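PDB 7CUJ: coiled-coil quantitatively-enriched protein 1 from Schizosaccharomyces pombe, which links telomeres to the meiotic centrosome component pcp1, enabling telomere clustering in meiotic prophase, and is required for telomere length regulation and chromosome segregation. Local coordinates for residues A[275-278]-A[279-283]; A[16-19]-A[20-24]. All coordinates share one frame; numbering follows the deposited sequence.

Contact 1 of 2, residues A[275-278]-A[279-283]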
ATOM      1  N   HIS A 275      20.852  18.929  15.334  1.00 84.86           N
ATOM      2  CA  HIS A 275      20.177  19.611  16.432  1.00 82.27           C
ATOM      3  C   HIS A 275      20.863  20.931  16.782  1.00 82.28           C
ATOM      4  O   HIS A 275      20.188  21.936  16.999  1.00 82.65           O
ATOM      5  CB  HIS A 275      20.022  18.688  17.653  1.00 82.91           C
ATOM      6  CG  HIS A 275      19.289  19.311  18.797  1.00 85.30           C
ATOM      7  ND1 HIS A 275      18.137  20.058  18.622  1.00 81.96           N
ATOM      8  CD2 HIS A 275      19.527  19.293  20.129  1.00 87.87           C
ATOM      9  CE1 HIS A 275      17.705  20.481  19.793  1.00 83.01           C
ATOM     10  NE2 HIS A 275      18.540  20.023  20.735  1.00 85.50           N
ATOM     11  N   SER A 276      22.200  20.915  16.841  1.00 82.54           N
ATOM     12  CA  SER A 276      22.974  22.099  17.180  1.00 82.54           C
ATOM     13  C   SER A 276      22.731  23.204  16.152  1.00 78.31           C
ATOM     14  O   SER A 276      22.432  24.338  16.519  1.00 76.83           O
ATOM     15  CB  SER A 276      24.441  21.772  17.309  1.00 85.18           C
ATOM     16  OG  SER A 276      24.950  21.243  16.095  1.00 85.04           O
ATOM     17  N   SER A 277      22.838  22.842  14.866  1.00 76.28           N
ATOM     18  CA  SER A 277      22.755  23.787  13.762  1.00 75.17           C
ATOM     19  C   SER A 277      21.350  24.379  13.637  1.00 70.47           C
ATOM     20  O   SER A 277      21.210  25.550  13.290  1.00 70.50           O
ATOM     21  CB  SER A 277      23.223  23.167  12.468  1.00 75.78           C
ATOM     22  OG  SER A 277      22.584  21.922  12.237  1.00 76.03           O
ATOM     23  N   ILE A 278      20.323  23.565  13.925  1.00 65.84           N
ATOM     24  CA  ILE A 278      18.934  24.005  13.889  1.00 60.58           C
ATOM     25  C   ILE A 278      18.734  25.132  14.901  1.00 60.11           C
ATOM     26  O   ILE A 278      18.130  26.152  14.578  1.00 56.24           O
ATOM     27  CB  ILE A 278      17.963  22.827  14.124  1.00 57.83           C
ATOM     28  CG1 ILE A 278      17.887  21.904  12.904  1.00 57.31           C
ATOM     29  CG2 ILE A 278      16.582  23.328  14.529  1.00 52.87           C
ATOM     30  CD1 ILE A 278      17.204  20.579  13.164  1.00 55.85           C
ATOM     31  N   THR A 279      19.262  24.936  16.115  1.00 63.91           N
ATOM     32  CA  THR A 279      19.128  25.889  17.206  1.00 66.19           C
ATOM     33  C   THR A 279      19.770  27.223  16.828  1.00 65.81           C
ATOM     34  O   THR A 279      19.184  28.275  17.071  1.00 62.80           O
ATOM     35  CB  THR A 279      19.709  25.331  18.513  1.00 70.58           C
ATOM     36  OG1 THR A 279      19.282  23.974  18.650  1.00 73.03           O
ATOM     37  CG2 THR A 279      19.298  26.127  19.732  1.00 71.96           C
ATOM     38  N   GLU A 280      20.972  27.159  16.237  1.00 68.35           N
ATOM     39  CA  GLU A 280      21.715  28.335  15.809  1.00 71.21           C
ATOM     40  C   GLU A 280      20.886  29.136  14.809  1.00 68.78           C
ATOM     41  O   GLU A 280      20.706  30.340  14.979  1.00 69.37           O
ATOM     42  CB  GLU A 280      23.038  27.934  15.153  1.00 74.62           C
ATOM     43  CG  GLU A 280      24.164  27.671  16.135  1.00 79.14           C
ATOM     44  CD  GLU A 280      25.435  27.159  15.477  1.00 84.71           C
ATOM     45  OE1 GLU A 280      26.471  27.842  15.587  1.00 88.09           O
ATOM     46  OE2 GLU A 280      25.386  26.075  14.857  1.00 85.47           O
ATOM     47  N   LYS A 281      20.392  28.446  13.772  1.00 66.48           N
ATOM     48  CA  LYS A 281      19.641  29.062  12.688  1.00 63.99           C
ATOM     49  C   LYS A 281      18.368  29.700  13.234  1.00 60.00           C
ATOM     50  O   LYS A 281      18.024  30.814  12.842  1.00 59.98           O
ATOM     51  CB  LYS A 281      19.305  28.028  11.606  1.00 64.51           C
ATOM     52  CG  LYS A 281      20.478  27.553  10.761  1.00 69.91           C
ATOM     53  CD  LYS A 281      20.188  26.261  10.022  1.00 71.06           C
ATOM     54  CE  LYS A 281      21.411  25.664   9.355  1.00 74.09           C
ATOM     55  NZ  LYS A 281      21.140  24.306   8.827  1.00 73.43           N
ATOM     56  N   THR A 282      17.689  28.988  14.145  1.00 56.87           N
ATOM     57  CA  THR A 282      16.409  29.412  14.696  1.00 54.29           C
ATOM     58  C   THR A 282      16.580  30.708  15.487  1.00 55.29           C
ATOM     59  O   THR A 282      15.751  31.609  15.381  1.00 51.75           O
ATOM     60  CB  THR A 282      15.755  28.300  15.527  1.00 52.76           C
ATOM     61  OG1 THR A 282      15.705  27.114  14.733  1.00 51.07           O
ATOM     62  CG2 THR A 282      14.362  28.653  15.999  1.00 48.53           C
ATOM     63  N   ARG A 283      17.664  30.787  16.268  1.00 58.25           N
ATOM     64  CA  ARG A 283      17.949  31.954  17.088  1.00 61.25           C
ATOM     65  C   ARG A 283      18.281  33.151  16.201  1.00 60.88           C
ATOM     66  O   ARG A 283      17.805  34.254  16.456  1.00 62.28           O
ATOM     67  CB  ARG A 283      19.078  31.654  18.079  1.00 66.00           C
ATOM     68  CG  ARG A 283      18.623  30.823  19.267  1.00 68.21           C
ATOM     69  CD  ARG A 283      19.749  30.249  20.099  1.00 74.14           C
ATOM     70  NE  ARG A 283      19.190  29.410  21.149  1.00 76.04           N
ATOM     71  CZ  ARG A 283      19.875  28.890  22.160  1.00 80.36           C
ATOM     72  NH1 ARG A 283      21.172  29.121  22.279  1.00 83.79           N
ATOM     73  NH2 ARG A 283      19.256  28.143  23.057  1.00 81.14           N
TER
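Two threonines, Thr279 and Thr282, turn their hydroxyls back onto carbonyls four residues earlier, so that His275 O and Ile278 O each accept two bonds. Thr282 OG1 reaches Ile278 O at 2.6 Å from above the carbonyl plane, while Thr282 N takes the usual helical bond at 2.9 Å. At the other site Thr279 OG1 lies 2.8 Å from His275 O, and Thr279 N approaches the same oxygen from the opposite face. The torsion responsible sets OG1 beside its own backbone N (chi1 -44° in Thr279), aiming the hydroxyl down the preceding turn. That hydroxyl also sits over one face of the His275 ring, 4.0 Å from CE1, while Thr279 CG2 rests 3.5 Å above the plane of the Arg283 guanidinium, offset toward the rim. Thr279 thus serves two neighbours, and with an alanine in place of this threonine His275 O would probably keep a single donor and the guanidinium lose the methyl against its face. Further out, Ile278 and Thr282 lie side by side; Ile278 packs on Ser102 and Pro17, Thr282 on Leu105 and Phe106. This is the common intrahelical bond of threonine to the carbonyl one turn back, here at the start of helix 275-294, which packs on helix 102-112.

Contact 2 of 2, residues A[16-19]-A[20-24]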
ATOM      1  N   LEU A  16      11.417  27.795   8.874  1.00 29.67           N
ATOM      2  CA  LEU A  16      12.048  27.170  10.024  1.00 30.67           C
ATOM      3  C   LEU A  16      12.308  25.700   9.711  1.00 30.87           C
ATOM      4  O   LEU A  16      11.451  25.024   9.142  1.00 30.84           O
ATOM      5  CB  LEU A  16      11.117  27.301  11.233  1.00 29.06           C
ATOM      6  CG  LEU A  16      10.910  28.718  11.769  1.00 29.56           C
ATOM      7  CD1 LEU A  16       9.714  28.768  12.704  1.00 28.13           C
ATOM      8  CD2 LEU A  16      12.158  29.215  12.481  1.00 30.72           C
ATOM      9  N   PRO A  17      13.486  25.151  10.085  1.00 32.89           N
ATOM     10  CA  PRO A  17      13.837  23.779   9.715  1.00 33.22           C
ATOM     11  C   PRO A  17      13.117  22.739  10.572  1.00 31.86           C
ATOM     12  O   PRO A  17      12.794  22.995  11.730  1.00 31.22           O
ATOM     13  CB  PRO A  17      15.353  23.732   9.964  1.00 35.46           C
ATOM     14  CG  PRO A  17      15.579  24.735  11.081  1.00 36.84           C
ATOM     15  CD  PRO A  17      14.535  25.815  10.878  1.00 34.44           C
ATOM     16  N   MET A  18      12.873  21.563   9.980  1.00 31.39           N
ATOM     17  CA  MET A  18      12.269  20.450  10.695  1.00 31.05           C
ATOM     18  C   MET A  18      13.351  19.702  11.471  1.00 30.27           C
ATOM     19  O   MET A  18      14.511  19.667  11.062  1.00 30.32           O
ATOM     20  CB  MET A  18      11.579  19.472   9.737  1.00 31.33           C
ATOM     21  CG  MET A  18      10.462  20.086   8.917  1.00 32.52           C
ATOM     22  SD  MET A  18       9.414  18.812   8.161  1.00 33.40           S
ATOM     23  CE  MET A  18       8.118  18.695   9.391  1.00 35.00           C
ATOM     24  N   SER A  19      12.943  19.095  12.589  1.00 29.33           N
ATOM     25  CA  SER A  19      13.822  18.272  13.402  1.00 32.04           C
ATOM     26  C   SER A  19      14.024  16.913  12.732  1.00 32.38           C
ATOM     27  O   SER A  19      13.295  16.563  11.806  1.00 30.80           O
ATOM     28  CB  SER A  19      13.251  18.113  14.782  1.00 31.97           C
ATOM     29  OG  SER A  19      11.870  17.797  14.715  1.00 31.05           O
ATOM     30  N   ALA A  20      15.011  16.153  13.226  1.00 35.37           N
ATOM     31  CA  ALA A  20      15.292  14.815  12.726  1.00 35.71           C
ATOM     32  C   ALA A  20      14.057  13.928  12.878  1.00 34.66           C
ATOM     33  O   ALA A  20      13.753  13.137  11.986  1.00 34.75           O
ATOM     34  CB  ALA A  20      16.495  14.232  13.427  1.00 37.95           C
ATOM     35  N   LEU A  21      13.346  14.093  14.003  1.00 33.99           N
ATOM     36  CA  LEU A  21      12.142  13.344  14.337  1.00 32.62           C
ATOM     37  C   LEU A  21      11.061  13.609  13.292  1.00 30.55           C
ATOM     38  O   LEU A  21      10.436  12.677  12.795  1.00 31.31           O
ATOM     39  CB  LEU A  21      11.655  13.788  15.723  1.00 32.67           C
ATOM     40  CG  LEU A  21      10.827  12.793  16.542  1.00 33.28           C
ATOM     41  CD1 LEU A  21       9.944  13.531  17.536  1.00 33.33           C
ATOM     42  CD2 LEU A  21       9.984  11.870  15.676  1.00 31.71           C
ATOM     43  N   GLN A  22      10.838  14.892  12.986  1.00 29.44           N
ATOM     44  CA  GLN A  22       9.797  15.309  12.060  1.00 26.79           C
ATOM     45  C   GLN A  22      10.058  14.718  10.677  1.00 26.04           C
ATOM     46  O   GLN A  22       9.123  14.302   9.998  1.00 24.28           O
ATOM     47  CB  GLN A  22       9.725  16.838  11.994  1.00 26.32           C
ATOM     48  CG  GLN A  22       8.881  17.467  13.091  1.00 26.10           C
ATOM     49  CD  GLN A  22       8.938  18.977  13.080  1.00 26.22           C
ATOM     50  OE1 GLN A  22      10.002  19.579  12.972  1.00 27.05           O
ATOM     51  NE2 GLN A  22       7.783  19.608  13.203  1.00 24.84           N
ATOM     52  N   ARG A  23      11.334  14.684  10.273  1.00 27.14           N
ATOM     53  CA  ARG A  23      11.731  14.176   8.967  1.00 27.70           C
ATOM     54  C   ARG A  23      11.501  12.669   8.902  1.00 27.19           C
ATOM     55  O   ARG A  23      10.996  12.164   7.901  1.00 26.32           O
ATOM     56  CB  ARG A  23      13.188  14.535   8.664  1.00 29.87           C
ATOM     57  CG  ARG A  23      13.402  16.014   8.383  1.00 31.71           C
ATOM     58  CD  ARG A  23      14.707  16.510   8.966  1.00 35.88           C
ATOM     59  NE  ARG A  23      15.657  16.906   7.939  1.00 39.96           N
ATOM     60  CZ  ARG A  23      16.143  18.135   7.790  1.00 42.37           C
ATOM     61  NH1 ARG A  23      15.782  19.105   8.616  1.00 42.68           N
ATOM     62  NH2 ARG A  23      17.002  18.388   6.818  1.00 45.84           N
ATOM     63  N   LYS A  24      11.882  11.967   9.976  1.00 28.09           N
ATOM     64  CA  LYS A  24      11.653  10.537  10.083  1.00 28.45           C
ATOM     65  C   LYS A  24      10.164  10.258   9.908  1.00 25.73           C
ATOM     66  O   LYS A  24       9.785   9.366   9.152  1.00 25.44           O
ATOM     67  CB  LYS A  24      12.086  10.019  11.455  1.00 31.31           C
ATOM     68  CG  LYS A  24      13.571   9.754  11.627  1.00 34.96           C
ATOM     69  CD  LYS A  24      13.841   9.078  12.948  1.00 38.76           C
ATOM     70  CE  LYS A  24      15.248   9.295  13.455  1.00 43.27           C
ATOM     71  NZ  LYS A  24      15.311   9.169  14.930  1.00 46.29           N
TER
HETATM   72  O   HOH W   1      11.303  21.711  14.269  1.00 39.99           O
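Gln22 sends its CG anti to the carbonyl carbon (chi1 -84°) and stays extended beyond it, which carries its amide back to Ser19; Ser19 holds OG between its own N and carbonyl carbon (chi1 46°), turned to the same side chain. Gln22 OE1 thereby accepts a hydrogen bond from Ser19 N at 3.0 Å, in the carbonyl plane and on a lone pair, with a nearly straight N-H (165°). Ser19 OG is hydrogen-bonded to Asn100 O and also lies 3.1 Å from Gln22 OE1. A water 2.8 Å from Gln22 OE1 also comes within reach of Pro17 O. Because Ser19 is the N-cap and Gln22 the third residue of the helix, the bond from the Gln22 side chain back to the N-cap N-H is one of the two that make up a capping box, and it satisfies an N-H just ahead of the first turn. The Met18 side chain crosses that of Gln22 at about a right angle, its CE touching Gln22 CB at 3.6 Å. Arg23, bent at chi2 and chi3, doubles back so that NH1 meets Met18 O at 2.8 Å, almost in the guanidinium plane. The loop with its N-cap leads from strand 11-16, an outermost strand of the sheet within this chain, into helix 20-32: Met18 and Gln22 both pack on His213 of the adjacent strand 208-213, and Gln22 NE2 reaches Ile63 O of helix 47-65.

In the fold
Contacts 1 and 2 both lie at helix beginnings; side chains bond to carbonyls in 275-283, and to both an N-H and a carbonyl in 16-24. Their centres are 12 Å apart and they touch directly, chiefly through Ile278: its CD1 comes 3.5 Å from Met18 O and its CG2 3.9 Å from Pro17 CG. Thr282 CG2 adds a contact of 4.2 Å with Leu16 CD2. Ser102 bridges the two, bonded to Pro17 O and weakly to Thr282 OG1. Thus the last modelled helix packs beside the first strand-to-helix connection of this alpha/beta domain, which is one piece of the adaptor protein.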